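Local coordinates for protein condensin complex subunit 3 (Schizosaccharomyces pombe, PDB 5OQR) that serves as a regulatory subunit of the condensin complex, which is required to convert interphase chromatin into mitotic-like condensed chromosomes, at residues L585-I590 against Q625-F630; L608-F613 against L657-D662; I648-L653 against N712-S717. All coordinates share one frame; numbering follows the deposited sequence.

Interaction 1 (L585-I590 against Q625-F630); sequences LGAEAI and QVLGYF
Glu588 OE2 accepts a hydrogen bond from an aromatic side chain of another protein's chain, with a basic side chain of that other chain adding a long, weak ion pair. Glu588 and Val626 have their CA atoms 6.3 Å apart, and the extended Glu588 side chain (chi1 -166°) carries the carboxylate away from the backbone towards that partner. Val626 CG2 lies 4.3 Å from Glu588 N. The same methyl touches Ala587 CB at 4.3 Å, so that one valine branch spans two consecutive residues of the facing helix. Leu627 completes the junction from the next position: its CD2 reaches in beside Ala587, 4.1 Å from Ala587 O and almost as close to the methyl. The methyls of Val626 and Leu627 thus rest on Ala587 and on the backbone, without a hydrogen bond between the segments, while the Glu588 carboxylate is used by the partner protein. The axes of the two segments come to 9.5 Å, nearly parallel at 18°, with a small alanine facing the branched side chains. Helices 580-597 and 621-635 run side by side in the alpha solenoid, with helix 601-613 packing against Ile590 and Leu627, and helices 563-574 and 537-554 covering other flanks of 585-590.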
ATOM      1  N   LEU A 585     -15.533  -3.772 -11.170  1.00 38.53           N
ATOM      2  CA  LEU A 585     -16.814  -3.724 -10.478  1.00 40.98           C
ATOM      3  C   LEU A 585     -17.391  -5.121 -10.293  1.00 37.68           C
ATOM      4  O   LEU A 585     -17.844  -5.472  -9.199  1.00 35.13           O
ATOM      5  CB  LEU A 585     -17.789  -2.833 -11.248  1.00 39.11           C
ATOM      6  CG  LEU A 585     -19.114  -2.546 -10.544  1.00 32.13           C
ATOM      7  CD1 LEU A 585     -18.886  -1.813  -9.233  1.00 33.58           C
ATOM      8  CD2 LEU A 585     -20.019  -1.748 -11.458  1.00 39.43           C
ATOM      9  N   GLY A 586     -17.393  -5.926 -11.356  1.00 39.56           N
ATOM     10  CA  GLY A 586     -17.801  -7.313 -11.215  1.00 38.48           C
ATOM     11  C   GLY A 586     -16.988  -8.042 -10.164  1.00 30.27           C
ATOM     12  O   GLY A 586     -17.534  -8.754  -9.319  1.00 24.79           O
ATOM     13  N   ALA A 587     -15.668  -7.857 -10.192  1.00 30.68           N
ATOM     14  CA  ALA A 587     -14.814  -8.476  -9.186  1.00 30.87           C
ATOM     15  C   ALA A 587     -15.208  -8.033  -7.786  1.00 32.88           C
ATOM     16  O   ALA A 587     -15.283  -8.852  -6.864  1.00 36.20           O
ATOM     17  CB  ALA A 587     -13.349  -8.140  -9.459  1.00 35.39           C
ATOM     18  N   GLU A 588     -15.466  -6.737  -7.606  1.00 43.73           N
ATOM     19  CA  GLU A 588     -15.836  -6.236  -6.288  1.00 36.03           C
ATOM     20  C   GLU A 588     -17.191  -6.778  -5.855  1.00 33.69           C
ATOM     21  O   GLU A 588     -17.360  -7.186  -4.703  1.00 31.96           O
ATOM     22  CB  GLU A 588     -15.844  -4.709  -6.294  1.00 34.08           C
ATOM     23  CG  GLU A 588     -15.879  -4.092  -4.910  1.00 38.17           C
ATOM     24  CD  GLU A 588     -15.820  -2.580  -4.941  1.00 48.23           C
ATOM     25  OE1 GLU A 588     -15.677  -2.009  -6.044  1.00 43.59           O
ATOM     26  OE2 GLU A 588     -15.915  -1.961  -3.862  1.00 55.14           O
ATOM     27  N   ALA A 589     -18.166  -6.797  -6.766  1.00 30.14           N
ATOM     28  CA  ALA A 589     -19.490  -7.309  -6.433  1.00 37.89           C
ATOM     29  C   ALA A 589     -19.416  -8.758  -5.964  1.00 34.97           C
ATOM     30  O   ALA A 589     -19.984  -9.118  -4.927  1.00 32.77           O
ATOM     31  CB  ALA A 589     -20.415  -7.182  -7.642  1.00 38.31           C
ATOM     32  N   ILE A 590     -18.720  -9.605  -6.724  1.00 31.65           N
ATOM     33  CA  ILE A 590     -18.543 -11.001  -6.329  1.00 25.52           C
ATOM     34  C   ILE A 590     -17.922 -11.082  -4.941  1.00 26.47           C
ATOM     35  O   ILE A 590     -18.365 -11.855  -4.085  1.00 30.83           O
ATOM     36  CB  ILE A 590     -17.692 -11.740  -7.376  1.00 25.58           C
ATOM     37  CG1 ILE A 590     -18.455 -11.831  -8.698  1.00 29.32           C
ATOM     38  CG2 ILE A 590     -17.315 -13.137  -6.892  1.00 28.31           C
ATOM     39  CD1 ILE A 590     -17.571 -12.026  -9.902  1.00 28.97           C
ATOM     40  N   GLN A 625      -6.407  -4.892  -6.581  1.00 52.13           N
ATOM     41  CA  GLN A 625      -6.431  -4.254  -5.274  1.00 51.02           C
ATOM     42  C   GLN A 625      -7.604  -4.734  -4.436  1.00 44.90           C
ATOM     43  O   GLN A 625      -7.469  -4.914  -3.221  1.00 38.63           O
ATOM     44  CB  GLN A 625      -6.499  -2.743  -5.454  1.00 67.12           C
ATOM     45  CG  GLN A 625      -5.528  -1.987  -4.561  1.00 94.40           C
ATOM     46  CD  GLN A 625      -4.798  -0.822  -5.223  1.00123.73           C
ATOM     47  OE1 GLN A 625      -4.190  -0.029  -4.523  1.00140.32           O
ATOM     48  NE2 GLN A 625      -4.830  -0.718  -6.550  1.00117.98           N
ATOM     49  N   VAL A 626      -8.767  -4.917  -5.061  1.00 41.19           N
ATOM     50  CA  VAL A 626      -9.937  -5.367  -4.318  1.00 44.77           C
ATOM     51  C   VAL A 626      -9.800  -6.843  -3.975  1.00 41.90           C
ATOM     52  O   VAL A 626     -10.084  -7.262  -2.847  1.00 38.64           O
ATOM     53  CB  VAL A 626     -11.229  -5.075  -5.110  1.00 45.48           C
ATOM     54  CG1 VAL A 626     -11.205  -3.666  -5.689  1.00 55.83           C
ATOM     55  CG2 VAL A 626     -11.460  -6.091  -6.224  1.00 47.89           C
ATOM     56  N   LEU A 627      -9.339  -7.650  -4.934  1.00 44.25           N
ATOM     57  CA  LEU A 627      -9.112  -9.062  -4.658  1.00 39.58           C
ATOM     58  C   LEU A 627      -7.857  -9.264  -3.825  1.00 38.45           C
ATOM     59  O   LEU A 627      -7.762 -10.246  -3.080  1.00 36.34           O
ATOM     60  CB  LEU A 627      -9.025  -9.845  -5.966  1.00 31.99           C
ATOM     61  CG  LEU A 627     -10.274  -9.805  -6.849  1.00 32.67           C
ATOM     62  CD1 LEU A 627     -10.098 -10.723  -8.040  1.00 31.87           C
ATOM     63  CD2 LEU A 627     -11.532 -10.177  -6.073  1.00 31.74           C
ATOM     64  N   GLY A 628      -6.893  -8.347  -3.927  1.00 36.79           N
ATOM     65  CA  GLY A 628      -5.768  -8.375  -3.013  1.00 39.84           C
ATOM     66  C   GLY A 628      -6.197  -8.257  -1.566  1.00 38.11           C
ATOM     67  O   GLY A 628      -5.508  -8.742  -0.667  1.00 38.62           O
ATOM     68  N   TYR A 629      -7.339  -7.616  -1.323  1.00 35.46           N
ATOM     69  CA  TYR A 629      -7.885  -7.489   0.021  1.00 35.77           C
ATOM     70  C   TYR A 629      -8.898  -8.578   0.344  1.00 38.43           C
ATOM     71  O   TYR A 629      -9.016  -8.980   1.506  1.00 37.98           O
ATOM     72  CB  TYR A 629      -8.545  -6.116   0.192  1.00 41.14           C
ATOM     73  CG  TYR A 629      -9.321  -5.976   1.481  1.00 39.04           C
ATOM     74  CD1 TYR A 629     -10.705  -6.078   1.495  1.00 42.40           C
ATOM     75  CD2 TYR A 629      -8.670  -5.763   2.684  1.00 39.10           C
ATOM     76  CE1 TYR A 629     -11.416  -5.963   2.670  1.00 44.83           C
ATOM     77  CE2 TYR A 629      -9.371  -5.646   3.864  1.00 44.11           C
ATOM     78  CZ  TYR A 629     -10.743  -5.747   3.852  1.00 47.48           C
ATOM     79  OH  TYR A 629     -11.443  -5.631   5.033  1.00 51.52           O
ATOM     80  N   PHE A 630      -9.623  -9.071  -0.661  1.00 38.89           N
ATOM     81  CA  PHE A 630     -10.701 -10.021  -0.409  1.00 36.76           C
ATOM     82  C   PHE A 630     -10.162 -11.396  -0.032  1.00 36.12           C
ATOM     83  O   PHE A 630     -10.589 -11.987   0.966  1.00 36.96           O
ATOM     84  CB  PHE A 630     -11.602 -10.113  -1.640  1.00 41.58           C
ATOM     85  CG  PHE A 630     -12.303 -11.432  -1.783  1.00 42.64           C
ATOM     86  CD1 PHE A 630     -11.750 -12.443  -2.551  1.00 44.01           C
ATOM     87  CD2 PHE A 630     -13.513 -11.662  -1.155  1.00 35.94           C
ATOM     88  CE1 PHE A 630     -12.387 -13.657  -2.685  1.00 38.94           C
ATOM     89  CE2 PHE A 630     -14.156 -12.875  -1.287  1.00 35.21           C
ATOM     90  CZ  PHE A 630     -13.591 -13.873  -2.052  1.00 37.65           C
TER

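Interaction 2 (L608-F613 against L657-D662); sequences LIIQYF and LEIYRD
The backbones of 608-613 and 657-662 stay well apart, with CA atoms 9.4 Å from each other at Ile610 and Ile659 and 9.9 Å at Phe613 and Tyr660, so side chains must bridge the gap. This is a junction of the helical solenoid built from HEAT-type repeats, joining the C-terminal ends of helices 601-613 and 639-661. The apolar half consists of two isoleucines that cross obliquely. Ile659 sends its longer branch across, ending in CD1, and meets the short branch of Ile610, CG2, at 3.9 Å. In Ile610 that methyl stands opposite the backbone N, since CG1 takes the place beside the N (chi1 -67°). CG1 and CD1 therefore run elsewhere, and the contact is limited to a single methyl pair.

The polar half uses the end of a helix. Phe613 is the last residue of helix 601-613, and its carbonyl receives a weak hydrogen bond from Tyr660. The Phe613 ring itself leads away from this carbonyl: Tyr612 CD2 lies over the centre of one of its faces, and Ile609 CG2 meets it at the edge. Pro615, in the loop beyond the helix, packs on both Ile659 and Tyr660, while Ile675 of helix 669-682 touches the side chains of both Phe613 and Tyr660. The carbonyl oxygen lies in the plane of the Tyr660 ring, at its edge: Phe613 O is 3.3 Å from Tyr660 OH and 3.7 Å from Tyr660 CE2.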
ATOM      1  N   LEU A 608     -12.774 -16.356  -9.941  1.00 36.07           N
ATOM      2  CA  LEU A 608     -12.117 -15.225  -9.293  1.00 33.79           C
ATOM      3  C   LEU A 608     -10.610 -15.423  -9.245  1.00 36.14           C
ATOM      4  O   LEU A 608      -9.840 -14.530  -9.616  1.00 40.24           O
ATOM      5  CB  LEU A 608     -12.666 -15.032  -7.877  1.00 34.63           C
ATOM      6  CG  LEU A 608     -13.688 -13.930  -7.604  1.00 27.84           C
ATOM      7  CD1 LEU A 608     -13.874 -13.807  -6.103  1.00 35.36           C
ATOM      8  CD2 LEU A 608     -13.277 -12.589  -8.184  1.00 36.66           C
ATOM      9  N   ILE A 609     -10.169 -16.589  -8.771  1.00 41.19           N
ATOM     10  CA  ILE A 609      -8.739 -16.845  -8.634  1.00 37.33           C
ATOM     11  C   ILE A 609      -8.057 -16.795  -9.993  1.00 32.13           C
ATOM     12  O   ILE A 609      -6.951 -16.263 -10.129  1.00 37.08           O
ATOM     13  CB  ILE A 609      -8.512 -18.193  -7.923  1.00 41.34           C
ATOM     14  CG1 ILE A 609      -8.984 -18.089  -6.470  1.00 37.59           C
ATOM     15  CG2 ILE A 609      -7.039 -18.611  -7.987  1.00 32.87           C
ATOM     16  CD1 ILE A 609      -8.903 -19.376  -5.686  1.00 30.64           C
ATOM     17  N   ILE A 610      -8.704 -17.345 -11.020  1.00 27.24           N
ATOM     18  CA  ILE A 610      -8.108 -17.346 -12.353  1.00 32.64           C
ATOM     19  C   ILE A 610      -7.905 -15.917 -12.840  1.00 36.94           C
ATOM     20  O   ILE A 610      -6.796 -15.520 -13.215  1.00 45.08           O
ATOM     21  CB  ILE A 610      -8.973 -18.159 -13.332  1.00 36.29           C
ATOM     22  CG1 ILE A 610      -8.940 -19.640 -12.950  1.00 39.53           C
ATOM     23  CG2 ILE A 610      -8.492 -17.965 -14.773  1.00 37.45           C
ATOM     24  CD1 ILE A 610      -9.784 -20.539 -13.828  1.00 36.24           C
ATOM     25  N   GLN A 611      -8.978 -15.125 -12.845  1.00 44.50           N
ATOM     26  CA  GLN A 611      -8.878 -13.744 -13.304  1.00 42.05           C
ATOM     27  C   GLN A 611      -7.865 -12.963 -12.480  1.00 38.57           C
ATOM     28  O   GLN A 611      -7.081 -12.179 -13.023  1.00 45.63           O
ATOM     29  CB  GLN A 611     -10.249 -13.075 -13.235  1.00 45.55           C
ATOM     30  CG  GLN A 611     -10.415 -11.913 -14.187  1.00 36.73           C
ATOM     31  CD  GLN A 611     -10.647 -12.365 -15.609  1.00 43.07           C
ATOM     32  OE1 GLN A 611     -11.513 -13.197 -15.872  1.00 43.17           O
ATOM     33  NE2 GLN A 611      -9.866 -11.827 -16.536  1.00 49.14           N
ATOM     34  N   TYR A 612      -7.868 -13.166 -11.162  1.00 34.85           N
ATOM     35  CA  TYR A 612      -6.952 -12.440 -10.289  1.00 33.10           C
ATOM     36  C   TYR A 612      -5.499 -12.668 -10.688  1.00 40.47           C
ATOM     37  O   TYR A 612      -4.675 -11.749 -10.609  1.00 50.18           O
ATOM     38  CB  TYR A 612      -7.188 -12.860  -8.839  1.00 37.62           C
ATOM     39  CG  TYR A 612      -6.195 -12.294  -7.854  1.00 38.65           C
ATOM     40  CD1 TYR A 612      -6.153 -10.934  -7.585  1.00 44.49           C
ATOM     41  CD2 TYR A 612      -5.311 -13.121  -7.179  1.00 39.83           C
ATOM     42  CE1 TYR A 612      -5.250 -10.412  -6.680  1.00 42.08           C
ATOM     43  CE2 TYR A 612      -4.405 -12.609  -6.272  1.00 45.35           C
ATOM     44  CZ  TYR A 612      -4.381 -11.254  -6.025  1.00 42.05           C
ATOM     45  OH  TYR A 612      -3.481 -10.741  -5.122  1.00 42.54           O
ATOM     46  N   PHE A 613      -5.163 -13.881 -11.117  1.00 47.49           N
ATOM     47  CA  PHE A 613      -3.804 -14.214 -11.518  1.00 45.96           C
ATOM     48  C   PHE A 613      -3.611 -14.204 -13.028  1.00 42.93           C
ATOM     49  O   PHE A 613      -2.496 -14.455 -13.495  1.00 45.70           O
ATOM     50  CB  PHE A 613      -3.412 -15.591 -10.970  1.00 38.47           C
ATOM     51  CG  PHE A 613      -3.184 -15.618  -9.485  1.00 36.71           C
ATOM     52  CD1 PHE A 613      -2.165 -14.880  -8.912  1.00 38.82           C
ATOM     53  CD2 PHE A 613      -3.979 -16.398  -8.664  1.00 37.81           C
ATOM     54  CE1 PHE A 613      -1.951 -14.908  -7.549  1.00 38.75           C
ATOM     55  CE2 PHE A 613      -3.768 -16.432  -7.301  1.00 37.74           C
ATOM     56  CZ  PHE A 613      -2.752 -15.685  -6.744  1.00 35.92           C
ATOM     57  N   LEU A 657      -2.156 -22.851 -15.668  1.00 59.99           N
ATOM     58  CA  LEU A 657      -1.018 -23.408 -16.390  1.00 50.17           C
ATOM     59  C   LEU A 657      -1.236 -23.330 -17.895  1.00 57.58           C
ATOM     60  O   LEU A 657      -0.341 -22.922 -18.643  1.00 60.78           O
ATOM     61  CB  LEU A 657      -0.775 -24.853 -15.954  1.00 62.04           C
ATOM     62  CG  LEU A 657       0.048 -25.058 -14.679  1.00 64.59           C
ATOM     63  CD1 LEU A 657       0.081 -26.527 -14.311  1.00 66.29           C
ATOM     64  CD2 LEU A 657       1.466 -24.535 -14.847  1.00 76.84           C
ATOM     65  N   GLU A 658      -2.423 -23.721 -18.361  1.00 48.89           N
ATOM     66  CA  GLU A 658      -2.710 -23.641 -19.789  1.00 61.43           C
ATOM     67  C   GLU A 658      -2.645 -22.201 -20.282  1.00 73.05           C
ATOM     68  O   GLU A 658      -2.085 -21.926 -21.349  1.00 84.36           O
ATOM     69  CB  GLU A 658      -4.083 -24.243 -20.085  1.00 64.51           C
ATOM     70  CG  GLU A 658      -4.213 -25.705 -19.693  1.00 81.91           C
ATOM     71  CD  GLU A 658      -5.380 -26.392 -20.375  1.00 98.84           C
ATOM     72  OE1 GLU A 658      -6.078 -25.732 -21.173  1.00 89.40           O
ATOM     73  OE2 GLU A 658      -5.596 -27.594 -20.113  1.00105.69           O
ATOM     74  N   ILE A 659      -3.216 -21.269 -19.518  1.00 68.07           N
ATOM     75  CA  ILE A 659      -3.171 -19.860 -19.899  1.00 66.23           C
ATOM     76  C   ILE A 659      -1.732 -19.380 -19.998  1.00 70.33           C
ATOM     77  O   ILE A 659      -1.373 -18.622 -20.907  1.00 82.28           O
ATOM     78  CB  ILE A 659      -3.972 -19.015 -18.890  1.00 55.24           C
ATOM     79  CG1 ILE A 659      -5.465 -19.300 -19.030  1.00 57.21           C
ATOM     80  CG2 ILE A 659      -3.700 -17.522 -19.082  1.00 63.44           C
ATOM     81  CD1 ILE A 659      -6.284 -18.826 -17.856  1.00 59.51           C
ATOM     82  N   TYR A 660      -0.888 -19.807 -19.061  1.00 66.55           N
ATOM     83  CA  TYR A 660       0.447 -19.235 -18.933  1.00 77.69           C
ATOM     84  C   TYR A 660       1.398 -19.705 -20.027  1.00 93.29           C
ATOM     85  O   TYR A 660       2.264 -18.934 -20.452  1.00107.07           O
ATOM     86  CB  TYR A 660       1.021 -19.565 -17.556  1.00 73.17           C
ATOM     87  CG  TYR A 660       0.944 -18.413 -16.583  1.00 74.72           C
ATOM     88  CD1 TYR A 660       2.096 -17.818 -16.090  1.00 80.50           C
ATOM     89  CD2 TYR A 660      -0.281 -17.908 -16.170  1.00 70.52           C
ATOM     90  CE1 TYR A 660       2.032 -16.761 -15.204  1.00 81.57           C
ATOM     91  CE2 TYR A 660      -0.356 -16.851 -15.284  1.00 77.19           C
ATOM     92  CZ  TYR A 660       0.802 -16.280 -14.806  1.00 82.62           C
ATOM     93  OH  TYR A 660       0.734 -15.226 -13.923  1.00 79.85           O
ATOM     94  N   ARG A 661       1.267 -20.951 -20.488  1.00 89.92           N
ATOM     95  CA  ARG A 661       2.132 -21.427 -21.564  1.00 97.74           C
ATOM     96  C   ARG A 661       2.040 -20.528 -22.789  1.00 97.56           C
ATOM     97  O   ARG A 661       3.016 -20.392 -23.535  1.00101.83           O
ATOM     98  CB  ARG A 661       1.765 -22.861 -21.940  1.00 94.54           C
ATOM     99  CG  ARG A 661       1.938 -23.866 -20.814  1.00 88.28           C
ATOM    100  CD  ARG A 661       1.642 -25.282 -21.286  1.00 98.39           C
ATOM    101  NE  ARG A 661       0.373 -25.368 -22.004  1.00103.53           N
ATOM    102  CZ  ARG A 661      -0.099 -26.476 -22.567  1.00109.21           C
ATOM    103  NH1 ARG A 661       0.589 -27.608 -22.499  1.00111.76           N
ATOM    104  NH2 ARG A 661      -1.264 -26.451 -23.200  1.00104.76           N
ATOM    105  N   ASP A 662       0.885 -19.909 -23.014  1.00 95.92           N
ATOM    106  CA  ASP A 662       0.700 -19.018 -24.152  1.00 99.71           C
ATOM    107  C   ASP A 662       1.065 -17.588 -23.775  1.00 93.41           C
ATOM    108  O   ASP A 662       2.054 -17.043 -24.263  1.00 89.41           O
ATOM    109  CB  ASP A 662      -0.744 -19.080 -24.651  1.00 98.71           C
ATOM    110  CG  ASP A 662      -1.158 -20.478 -25.051  1.00109.92           C
ATOM    111  OD1 ASP A 662      -0.265 -21.299 -25.350  1.00120.03           O
ATOM    112  OD2 ASP A 662      -2.374 -20.757 -25.068  1.00111.35           O
TER

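Interaction 3 (I648-L653 against N712-S717)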
ATOM      1  N   ILE A 648     -11.390 -26.269  -5.138  1.00 32.90           N
ATOM      2  CA  ILE A 648     -11.215 -25.839  -6.520  1.00 33.15           C
ATOM      3  C   ILE A 648      -9.774 -25.482  -6.824  1.00 32.34           C
ATOM      4  O   ILE A 648      -9.449 -25.173  -7.979  1.00 29.00           O
ATOM      5  CB  ILE A 648     -12.151 -24.662  -6.870  1.00 28.59           C
ATOM      6  CG1 ILE A 648     -11.958 -23.480  -5.912  1.00 29.60           C
ATOM      7  CG2 ILE A 648     -13.599 -25.114  -6.849  1.00 38.39           C
ATOM      8  CD1 ILE A 648     -10.915 -22.486  -6.356  1.00 32.90           C
ATOM      9  N   PHE A 649      -8.901 -25.515  -5.819  1.00 28.95           N
ATOM     10  CA  PHE A 649      -7.471 -25.290  -5.984  1.00 31.37           C
ATOM     11  C   PHE A 649      -6.920 -25.891  -7.274  1.00 35.66           C
ATOM     12  O   PHE A 649      -6.410 -25.175  -8.143  1.00 39.82           O
ATOM     13  CB  PHE A 649      -6.756 -25.881  -4.764  1.00 34.95           C
ATOM     14  CG  PHE A 649      -5.283 -25.604  -4.714  1.00 39.38           C
ATOM     15  CD1 PHE A 649      -4.401 -26.296  -5.526  1.00 42.23           C
ATOM     16  CD2 PHE A 649      -4.777 -24.672  -3.829  1.00 34.54           C
ATOM     17  CE1 PHE A 649      -3.049 -26.044  -5.469  1.00 41.36           C
ATOM     18  CE2 PHE A 649      -3.429 -24.421  -3.767  1.00 37.27           C
ATOM     19  CZ  PHE A 649      -2.562 -25.105  -4.586  1.00 39.63           C
ATOM     20  N   CYS A 650      -7.009 -27.215  -7.407  1.00 40.09           N
ATOM     21  CA  CYS A 650      -6.336 -27.898  -8.508  1.00 38.11           C
ATOM     22  C   CYS A 650      -6.860 -27.426  -9.856  1.00 36.60           C
ATOM     23  O   CYS A 650      -6.083 -27.154 -10.775  1.00 42.53           O
ATOM     24  CB  CYS A 650      -6.504 -29.410  -8.363  1.00 37.96           C
ATOM     25  SG  CYS A 650      -5.606 -30.118  -6.972  1.00 40.19           S
ATOM     26  N   ASP A 651      -8.181 -27.323  -9.995  1.00 38.58           N
ATOM     27  CA  ASP A 651      -8.751 -26.933 -11.279  1.00 39.88           C
ATOM     28  C   ASP A 651      -8.386 -25.496 -11.627  1.00 38.94           C
ATOM     29  O   ASP A 651      -8.111 -25.185 -12.790  1.00 37.34           O
ATOM     30  CB  ASP A 651     -10.266 -27.113 -11.254  1.00 47.50           C
ATOM     31  CG  ASP A 651     -10.685 -28.433 -10.636  1.00 75.95           C
ATOM     32  OD1 ASP A 651     -10.858 -29.415 -11.388  1.00 92.93           O
ATOM     33  OD2 ASP A 651     -10.832 -28.489  -9.395  1.00 63.11           O
ATOM     34  N   ALA A 652      -8.380 -24.607 -10.632  1.00 36.91           N
ATOM     35  CA  ALA A 652      -7.955 -23.235 -10.877  1.00 35.18           C
ATOM     36  C   ALA A 652      -6.495 -23.185 -11.299  1.00 35.62           C
ATOM     37  O   ALA A 652      -6.136 -22.469 -12.240  1.00 41.13           O
ATOM     38  CB  ALA A 652      -8.178 -22.386  -9.626  1.00 33.46           C
ATOM     39  N   LEU A 653      -5.638 -23.946 -10.619  1.00 39.96           N
ATOM     40  CA  LEU A 653      -4.212 -23.902 -10.921  1.00 38.27           C
ATOM     41  C   LEU A 653      -3.915 -24.536 -12.274  1.00 39.03           C
ATOM     42  O   LEU A 653      -3.040 -24.062 -13.008  1.00 43.19           O
ATOM     43  CB  LEU A 653      -3.430 -24.601  -9.811  1.00 37.89           C
ATOM     44  CG  LEU A 653      -1.919 -24.377  -9.786  1.00 49.49           C
ATOM     45  CD1 LEU A 653      -1.582 -22.913  -9.555  1.00 41.52           C
ATOM     46  CD2 LEU A 653      -1.295 -25.243  -8.706  1.00 47.76           C
ATOM     47  N   ASN A 712      -5.446 -35.118  -1.056  1.00 29.42           N
ATOM     48  CA  ASN A 712      -6.393 -36.016  -1.705  1.00 29.15           C
ATOM     49  C   ASN A 712      -6.875 -35.444  -3.032  1.00 35.05           C
ATOM     50  O   ASN A 712      -7.024 -36.179  -4.015  1.00 33.98           O
ATOM     51  CB  ASN A 712      -7.576 -36.287  -0.776  1.00 29.77           C
ATOM     52  CG  ASN A 712      -7.153 -36.895   0.541  1.00 27.87           C
ATOM     53  OD1 ASN A 712      -6.120 -37.558   0.630  1.00 28.21           O
ATOM     54  ND2 ASN A 712      -7.949 -36.670   1.577  1.00 34.77           N
ATOM     55  N   MET A 713      -7.131 -34.133  -3.082  1.00 37.15           N
ATOM     56  CA  MET A 713      -7.537 -33.504  -4.336  1.00 29.43           C
ATOM     57  C   MET A 713      -6.465 -33.681  -5.402  1.00 29.19           C
ATOM     58  O   MET A 713      -6.761 -34.027  -6.550  1.00 35.84           O
ATOM     59  CB  MET A 713      -7.821 -32.016  -4.114  1.00 37.00           C
ATOM     60  CG  MET A 713      -8.930 -31.716  -3.121  1.00 37.96           C
ATOM     61  SD  MET A 713     -10.502 -32.474  -3.554  1.00 40.30           S
ATOM     62  CE  MET A 713     -10.844 -31.681  -5.119  1.00 38.47           C
ATOM     63  N   ILE A 714      -5.209 -33.433  -5.037  1.00 26.90           N
ATOM     64  CA  ILE A 714      -4.113 -33.554  -5.994  1.00 34.72           C
ATOM     65  C   ILE A 714      -4.039 -34.976  -6.541  1.00 36.75           C
ATOM     66  O   ILE A 714      -3.966 -35.187  -7.757  1.00 38.14           O
ATOM     67  CB  ILE A 714      -2.788 -33.123  -5.338  1.00 34.67           C
ATOM     68  CG1 ILE A 714      -2.847 -31.634  -4.988  1.00 26.37           C
ATOM     69  CG2 ILE A 714      -1.606 -33.410  -6.259  1.00 42.07           C
ATOM     70  CD1 ILE A 714      -1.699 -31.138  -4.143  1.00 28.58           C
ATOM     71  N   PHE A 715      -4.065 -35.975  -5.656  1.00 32.19           N
ATOM     72  CA  PHE A 715      -3.981 -37.360  -6.110  1.00 35.57           C
ATOM     73  C   PHE A 715      -5.070 -37.677  -7.125  1.00 39.12           C
ATOM     74  O   PHE A 715      -4.831 -38.397  -8.100  1.00 41.25           O
ATOM     75  CB  PHE A 715      -4.073 -38.315  -4.918  1.00 31.17           C
ATOM     76  CG  PHE A 715      -2.862 -38.299  -4.034  1.00 29.76           C
ATOM     77  CD1 PHE A 715      -1.594 -38.427  -4.570  1.00 27.00           C
ATOM     78  CD2 PHE A 715      -2.990 -38.146  -2.667  1.00 28.45           C
ATOM     79  CE1 PHE A 715      -0.483 -38.408  -3.763  1.00 23.97           C
ATOM     80  CE2 PHE A 715      -1.881 -38.125  -1.855  1.00 27.82           C
ATOM     81  CZ  PHE A 715      -0.626 -38.256  -2.404  1.00 27.49           C
ATOM     82  N   GLU A 716      -6.274 -37.145  -6.915  1.00 34.48           N
ATOM     83  CA  GLU A 716      -7.387 -37.425  -7.812  1.00 33.31           C
ATOM     84  C   GLU A 716      -7.315 -36.643  -9.116  1.00 35.89           C
ATOM     85  O   GLU A 716      -8.008 -37.003 -10.072  1.00 48.79           O
ATOM     86  CB  GLU A 716      -8.707 -37.122  -7.105  1.00 41.67           C
ATOM     87  CG  GLU A 716      -9.098 -38.156  -6.067  1.00 47.64           C
ATOM     88  CD  GLU A 716     -10.240 -37.697  -5.187  1.00 52.15           C
ATOM     89  OE1 GLU A 716     -10.639 -36.520  -5.293  1.00 59.58           O
ATOM     90  OE2 GLU A 716     -10.742 -38.516  -4.391  1.00 57.92           O
ATOM     91  N   SER A 717      -6.495 -35.593  -9.184  1.00 33.84           N
ATOM     92  CA  SER A 717      -6.393 -34.770 -10.381  1.00 39.62           C
ATOM     93  C   SER A 717      -5.139 -35.050 -11.198  1.00 46.81           C
ATOM     94  O   SER A 717      -5.075 -34.634 -12.359  1.00 49.29           O
ATOM     95  CB  SER A 717      -6.420 -33.285 -10.002  1.00 42.59           C
ATOM     96  OG  SER A 717      -5.142 -32.847  -9.583  1.00 44.93           O
TER
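Cys650 projects towards helix 706-717, and every close approach between the segments involves it, its sulfur settling among three residues of that helix. The closest is Ile714, whose CG1 lies 3.7 Å from Cys650 SG; Met713 offers its CB at 4.1 Å, and Ser717, one turn on from both, brings OG to 3.8 Å from the same sulfur. Cys650 and Ile714 are also the backbone's point of nearest approach, with CA atoms 6.6 Å apart. The axes of the two segments cross at -49°, consistent with packing gathered round one residue.

Away from the sulfur the interface thins quickly. Met713 touches with its CB alone; bent at chi2 and chi3, its chain curls back so that CE faces Asp651 without touching it, 5.3 Å from Asp651 OD2. Asp651 is exposed, and marks the loose, solvent side of the contact. The inner flank is filled instead by other helices: Phe649 packs on Met679 and Leu733.

Ser717 also closes its own helix end. With OG folded back between N and C (chi1 82°), it bonds to Ile714 O at 3.2 Å, tilted 22° from the carbonyl plane, and its backbone N binds the same oxygen from the same face. If an alanine stood here, Ile714 O would probably keep the backbone N but lose its hydroxyl donor, and Cys650 SG would lose one wall of its seat. Across the helices, therefore, the chemistry is that of dispersion and shape around a polarisable sulfur, while the hydroxyl of Ser717 is spent on its own helix.

The three contacts form a chain along the C-terminal part of the solenoid. Interactions 1 and 2, with centres about 17 Å apart, interlock through helix 601-613: Leu627 CB meets Tyr612 CD1 at 3.5 Å, and Leu608 packs on Ile590, Leu627 and Phe630. Interactions 2 and 3 share helix 639-661, their centres about 15 Å apart, and join where Ile609 CD1 lies 3.8 Å from Ile648 CD1. Interactions 1 and 3 do not touch, their nearest atoms being about 10 Å apart, so interaction 2 is the go-between. All three join helices of one subunit, but the partner protein reaches the segments of interaction 1 alone.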